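Local coordinates for glutamine cyclotransferase (Zymomonas mobilis, PDB 3NOL), which catalyses the cyclisation of N-terminal glutamine to pyroglutamate with loss of ammonia, using a beta-propeller scaffold, at residues Trp179-Ile184 / Ile230-Glu235; Phe48-Gly53 / His236-Val241. All blocks are in the same frame, centred on the assembly; numbering follows the deposited sequence.

Contact 1 of 2, residues Trp179-Ile184 / Ile230-Glu235; sequences WVDGEI and IAWDKE. With CA (calcium ion), chain B; SO4 (sulfate ion), chain D.
Val180 and Trp232 lie nearest across the contact, their CA atoms 6.5 Å apart, where the type I' turn from Val180 to Glu183 faces the end of strand 227-233. The turn belongs to a hairpin closed by paired backbone bonds between Val180 and Glu183. Val180 lays CG1 over one face of the Trp232 indole, 3.8 Å from the centroid of the six-membered ring and 16° off its normal, a CH-pi contact; CG2 rests near CB and CG of Trp232. Trp232 reaches this place because its CG stands anti to the backbone N (chi1 172°). In the beta-propeller, strands 177-180 and 227-233 are the innermost of two neighbouring blades, and the hairpin turn after the first meets the end of the second at the surface. Farther in along strand 227-233, near the middle of the propeller, Ile230 O binds the calcium ion at 2.4 Å, with Phe48, Glu176, Leu177, Glu178 and water. Farther out, the Asp181 carboxylate stands nearly perpendicular to the indole, at its edge. Its OD1 accepts a weak, bent bond from Trp232 NE1 (3.3 Å, 127° at the hydrogen) and forms a salt bridge with Lys234 NZ (2.9 Å), which arrives from above the carboxylate plane. A sulfate, probably from the crystallisation liquor, lies between Trp179 and Lys234: Trp179 NE1 donates to O3 at 3.0 Å, Lys234 NZ to O1 and O2.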
# COMPACT_ATOMS: atom_id res chain seq x y z
N TRP A 179 7.27 -3.11 1.62
CA TRP A 179 8.60 -3.75 1.73
C TRP A 179 8.39 -5.21 2.11
O TRP A 179 7.78 -5.52 3.14
CB TRP A 179 9.38 -3.05 2.84
CG TRP A 179 10.76 -3.55 2.99
CD1 TRP A 179 11.22 -4.45 3.92
CD2 TRP A 179 11.90 -3.14 2.23
NE1 TRP A 179 12.58 -4.64 3.76
CE2 TRP A 179 13.02 -3.85 2.73
CE3 TRP A 179 12.08 -2.26 1.15
CZ2 TRP A 179 14.32 -3.69 2.21
CZ3 TRP A 179 13.38 -2.10 0.63
CH2 TRP A 179 14.48 -2.82 1.15
N VAL A 180 8.85 -6.11 1.25
CA VAL A 180 8.67 -7.53 1.47
C VAL A 180 10.01 -8.25 1.31
O VAL A 180 10.53 -8.38 0.19
CB VAL A 180 7.59 -8.13 0.52
CG1 VAL A 180 7.38 -9.65 0.75
CG2 VAL A 180 6.25 -7.37 0.64
N ASP A 181 10.59 -8.65 2.44
CA ASP A 181 11.84 -9.42 2.48
C ASP A 181 12.92 -8.84 1.54
O ASP A 181 13.49 -9.56 0.73
CB ASP A 181 11.54 -10.90 2.18
CG ASP A 181 10.80 -11.59 3.32
OD1 ASP A 181 10.45 -10.93 4.34
OD2 ASP A 181 10.56 -12.81 3.19
N GLY A 182 13.19 -7.54 1.68
CA GLY A 182 14.32 -6.90 1.01
C GLY A 182 13.99 -6.34 -0.36
O GLY A 182 14.85 -5.73 -1.00
N GLU A 183 12.73 -6.54 -0.80
CA GLU A 183 12.25 -5.98 -2.06
C GLU A 183 11.13 -4.95 -1.85
O GLU A 183 10.38 -5.01 -0.87
CB GLU A 183 11.75 -7.10 -2.99
CG GLU A 183 12.86 -8.04 -3.39
CD GLU A 183 12.47 -9.03 -4.46
OE1 GLU A 183 11.26 -9.28 -4.66
OE2 GLU A 183 13.40 -9.57 -5.11
N ILE A 184 11.01 -4.02 -2.80
CA ILE A 184 9.84 -3.13 -2.77
C ILE A 184 8.78 -3.71 -3.71
O ILE A 184 9.01 -3.84 -4.92
CB ILE A 184 10.20 -1.67 -3.19
CG1 ILE A 184 11.31 -1.08 -2.29
CG2 ILE A 184 8.92 -0.80 -3.25
CD1 ILE A 184 12.03 0.06 -2.92
N ILE A 230 -1.24 -3.69 -0.56
CA ILE A 230 -0.38 -4.84 -0.31
C ILE A 230 0.08 -4.74 1.12
O ILE A 230 0.61 -3.68 1.48
CB ILE A 230 0.90 -4.78 -1.15
CG1 ILE A 230 0.59 -4.54 -2.64
CG2 ILE A 230 1.71 -6.08 -0.94
CD1 ILE A 230 1.83 -4.21 -3.48
N ALA A 231 -0.07 -5.82 1.89
CA ALA A 231 0.45 -5.84 3.28
C ALA A 231 1.21 -7.12 3.53
O ALA A 231 0.95 -8.13 2.86
CB ALA A 231 -0.68 -5.72 4.28
N TRP A 232 2.13 -7.09 4.49
CA TRP A 232 3.03 -8.20 4.72
C TRP A 232 3.21 -8.38 6.21
O TRP A 232 3.51 -7.43 6.92
CB TRP A 232 4.36 -7.91 4.02
CG TRP A 232 5.48 -8.87 4.29
CD1 TRP A 232 6.68 -8.59 4.90
CD2 TRP A 232 5.54 -10.26 3.91
NE1 TRP A 232 7.47 -9.71 4.94
CE2 TRP A 232 6.80 -10.75 4.34
CE3 TRP A 232 4.66 -11.12 3.26
CZ2 TRP A 232 7.20 -12.08 4.12
CZ3 TRP A 232 5.06 -12.45 3.04
CH2 TRP A 232 6.31 -12.92 3.48
N ASP A 233 3.00 -9.61 6.65
CA ASP A 233 3.14 -10.01 8.04
C ASP A 233 4.46 -10.74 8.09
O ASP A 233 4.58 -11.89 7.64
CB ASP A 233 1.97 -10.93 8.41
CG ASP A 233 2.17 -11.67 9.74
OD1 ASP A 233 1.26 -12.45 10.07
OD2 ASP A 233 3.22 -11.50 10.40
N LYS A 234 5.46 -10.06 8.63
CA LYS A 234 6.84 -10.54 8.68
C LYS A 234 6.99 -11.72 9.65
O LYS A 234 7.75 -12.68 9.38
CB LYS A 234 7.75 -9.37 9.10
CG LYS A 234 9.23 -9.71 9.27
CD LYS A 234 9.88 -9.99 7.96
CE LYS A 234 11.37 -9.76 8.03
NZ LYS A 234 11.95 -10.19 6.73
N GLU A 235 6.29 -11.66 10.77
CA GLU A 235 6.36 -12.76 11.76
C GLU A 235 5.93 -14.11 11.19
O GLU A 235 6.66 -15.12 11.34
CB GLU A 235 5.52 -12.45 13.00
CG GLU A 235 5.67 -13.58 14.05
CD GLU A 235 4.89 -13.40 15.35
OE1 GLU A 235 5.13 -14.23 16.27
OE2 GLU A 235 4.05 -12.47 15.45
CA CA B . 1.36 -1.42 1.99
S SO4 D . 13.87 -7.33 5.59
O1 SO4 D . 14.17 -8.24 6.70
O2 SO4 D . 12.65 -7.76 4.91
O3 SO4 D . 13.69 -5.99 6.14
O4 SO4 D . 14.97 -7.33 4.62
O HOH W 1 2.28 0.22 3.48

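Contact 2 of 2, residues Phe48-Gly53 / His236-Val241; sequences FFYRNG and HHRLFV. With CA (calcium ion), chain B.
Tyr50 and Phe240 lean obliquely against each other, Tyr50 CD2 lying 4.0 Å from Phe240 CE2, while the strands that carry them run nearly antiparallel at 152° with axes 8.8 Å apart. The phenol then extends outward to Arg238. Its ring and the guanidinium are turned 79° against each other, and the hydroxyl sits at the guanidinium edge, where Arg238 NH2 gives Tyr50 OH a weak bond of 3.2 Å, bent to 126° at the hydrogen. A bend at chi3 turns the guanidinium toward the phenol, and the ring edge of Phe240, at CZ, points at one guanidinium face, offset toward its rim. NH2 also donates to a water that in turn donates to Gly53 O, whereas NE forms a salt bridge with Asp233. Deeper in, Phe48 crosses Phe240 at about a right angle and brings CE2 to within 4.1 Å of Phe240 CB. Phe55 meets both phenylalanine rings, edge-to-face in the case of Phe240. At the inner end of the contact, Phe48 O binds the calcium ion at 2.3 Å. Face-to-face packing of adjacent twisted sheets through largely apolar side chains, here aromatic ones from strands 44-51 and 238-243, is the blade-to-blade interface of a beta-propeller.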
# COMPACT_ATOMS: atom_id res chain seq x y z
N PHE A 48 -2.29 0.64 3.05
CA PHE A 48 -2.64 -0.66 3.64
C PHE A 48 -1.39 -1.32 4.17
O PHE A 48 -0.42 -1.51 3.45
CB PHE A 48 -3.31 -1.54 2.55
CG PHE A 48 -3.80 -2.87 3.02
CD1 PHE A 48 -4.76 -2.96 4.05
CD2 PHE A 48 -3.43 -4.03 2.35
CE1 PHE A 48 -5.27 -4.21 4.46
CE2 PHE A 48 -3.94 -5.29 2.76
CZ PHE A 48 -4.85 -5.38 3.81
N PHE A 49 -1.38 -1.65 5.46
CA PHE A 49 -0.26 -2.42 6.00
C PHE A 49 -0.74 -3.30 7.15
O PHE A 49 -1.84 -3.12 7.66
CB PHE A 49 0.93 -1.50 6.38
CG PHE A 49 0.65 -0.56 7.53
CD1 PHE A 49 0.31 0.77 7.29
CD2 PHE A 49 0.75 -1.00 8.85
CE1 PHE A 49 0.07 1.64 8.33
CE2 PHE A 49 0.51 -0.11 9.91
CZ PHE A 49 0.16 1.22 9.65
N TYR A 50 0.12 -4.24 7.53
CA TYR A 50 -0.14 -5.13 8.65
C TYR A 50 0.79 -4.74 9.79
O TYR A 50 1.98 -4.49 9.59
CB TYR A 50 0.15 -6.55 8.20
CG TYR A 50 0.16 -7.56 9.34
CD1 TYR A 50 1.29 -7.74 10.15
CD2 TYR A 50 -0.96 -8.36 9.56
CE1 TYR A 50 1.29 -8.70 11.18
CE2 TYR A 50 -0.97 -9.32 10.56
CZ TYR A 50 0.15 -9.48 11.36
OH TYR A 50 0.11 -10.44 12.35
N ARG A 51 0.24 -4.65 10.99
CA ARG A 51 1.08 -4.38 12.16
C ARG A 51 0.39 -4.93 13.38
O ARG A 51 -0.85 -4.80 13.51
CB ARG A 51 1.36 -2.89 12.33
CG ARG A 51 2.36 -2.58 13.48
CD ARG A 51 2.89 -1.19 13.45
NE ARG A 51 3.86 -0.85 14.51
CZ ARG A 51 3.55 -0.66 15.80
NH1 ARG A 51 4.49 -0.30 16.67
NH2 ARG A 51 2.31 -0.83 16.24
N ASN A 52 1.18 -5.54 14.26
CA ASN A 52 0.70 -6.05 15.55
C ASN A 52 -0.59 -6.88 15.44
O ASN A 52 -1.52 -6.73 16.25
CB ASN A 52 0.60 -4.93 16.60
CG ASN A 52 -0.29 -3.77 16.17
OD1 ASN A 52 -1.51 -3.81 16.31
ND2 ASN A 52 0.33 -2.73 15.64
N GLY A 53 -0.63 -7.74 14.42
CA GLY A 53 -1.74 -8.66 14.23
C GLY A 53 -2.96 -8.11 13.53
O GLY A 53 -3.91 -8.86 13.26
N HIS A 236 4.77 -14.14 10.52
CA HIS A 236 4.18 -15.41 9.99
C HIS A 236 4.38 -15.61 8.47
O HIS A 236 3.96 -16.64 7.91
CB HIS A 236 2.68 -15.48 10.33
CG HIS A 236 2.34 -15.15 11.76
ND1 HIS A 236 2.55 -16.03 12.80
CD2 HIS A 236 1.83 -14.02 12.31
CE1 HIS A 236 2.18 -15.46 13.94
NE2 HIS A 236 1.72 -14.25 13.67
N HIS A 237 5.00 -14.63 7.83
CA HIS A 237 5.14 -14.58 6.36
C HIS A 237 3.79 -14.76 5.64
O HIS A 237 3.58 -15.70 4.86
CB HIS A 237 6.21 -15.57 5.89
CG HIS A 237 7.60 -15.00 5.91
ND1 HIS A 237 8.56 -15.36 4.99
CD2 HIS A 237 8.19 -14.10 6.74
CE1 HIS A 237 9.69 -14.71 5.25
NE2 HIS A 237 9.49 -13.93 6.30
N ARG A 238 2.89 -13.82 5.91
CA ARG A 238 1.60 -13.73 5.20
C ARG A 238 1.55 -12.49 4.32
O ARG A 238 1.70 -11.36 4.81
CB ARG A 238 0.43 -13.71 6.20
CG ARG A 238 0.26 -15.01 7.00
CD ARG A 238 -0.99 -15.00 7.91
NE ARG A 238 -0.85 -14.00 8.98
CZ ARG A 238 -1.81 -13.62 9.83
NH1 ARG A 238 -3.04 -14.13 9.78
NH2 ARG A 238 -1.53 -12.70 10.76
N LEU A 239 1.34 -12.72 3.03
CA LEU A 239 1.19 -11.64 2.06
C LEU A 239 -0.30 -11.43 1.77
O LEU A 239 -1.01 -12.38 1.42
CB LEU A 239 1.92 -12.01 0.76
CG LEU A 239 1.95 -10.97 -0.37
CD1 LEU A 239 2.61 -9.68 0.07
CD2 LEU A 239 2.63 -11.53 -1.62
N PHE A 240 -0.75 -10.18 1.90
CA PHE A 240 -2.16 -9.84 1.75
C PHE A 240 -2.30 -8.81 0.63
O PHE A 240 -1.55 -7.82 0.60
CB PHE A 240 -2.71 -9.19 3.03
CG PHE A 240 -2.64 -10.07 4.25
CD1 PHE A 240 -3.60 -11.07 4.45
CD2 PHE A 240 -1.61 -9.91 5.18
CE1 PHE A 240 -3.56 -11.86 5.59
CE2 PHE A 240 -1.55 -10.71 6.33
CZ PHE A 240 -2.52 -11.67 6.54
N VAL A 241 -3.28 -9.03 -0.24
CA VAL A 241 -3.55 -8.05 -1.31
C VAL A 241 -5.05 -7.74 -1.36
O VAL A 241 -5.90 -8.61 -1.09
CB VAL A 241 -3.07 -8.56 -2.69
CG1 VAL A 241 -1.53 -8.68 -2.72
CG2 VAL A 241 -3.75 -9.90 -3.06
CA CA B . 1.36 -1.42 1.99
O HOH W 2 -3.18 -11.65 13.06
O HOH W 1 2.28 0.22 3.48

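Contacts 1 and 2 have centres 8 Å apart and meet through the hairpin of strands 227-233 and 238-243: Ala231 N probably bonds to Phe240 O at 2.8 Å, and the salt bridge from Asp233 OD1 to Arg238 NE, also 2.8 Å, ties one contact to the other. His237 and Arg238 both face Asp233 in a G1 beta bulge. Trp232 points toward 179-184, while Phe240 and Arg238, with Ala231 and Asp233 of the neighbouring strand, face 44-51, so the hairpin's blade lies between two others. The calcium ion joins the inner ends of both contacts, which share the water bound to it. The sulfate, probably from the crystallisation liquor, sits at the outer end of contact 1, which is closed within the chain loop that contact 2 spans.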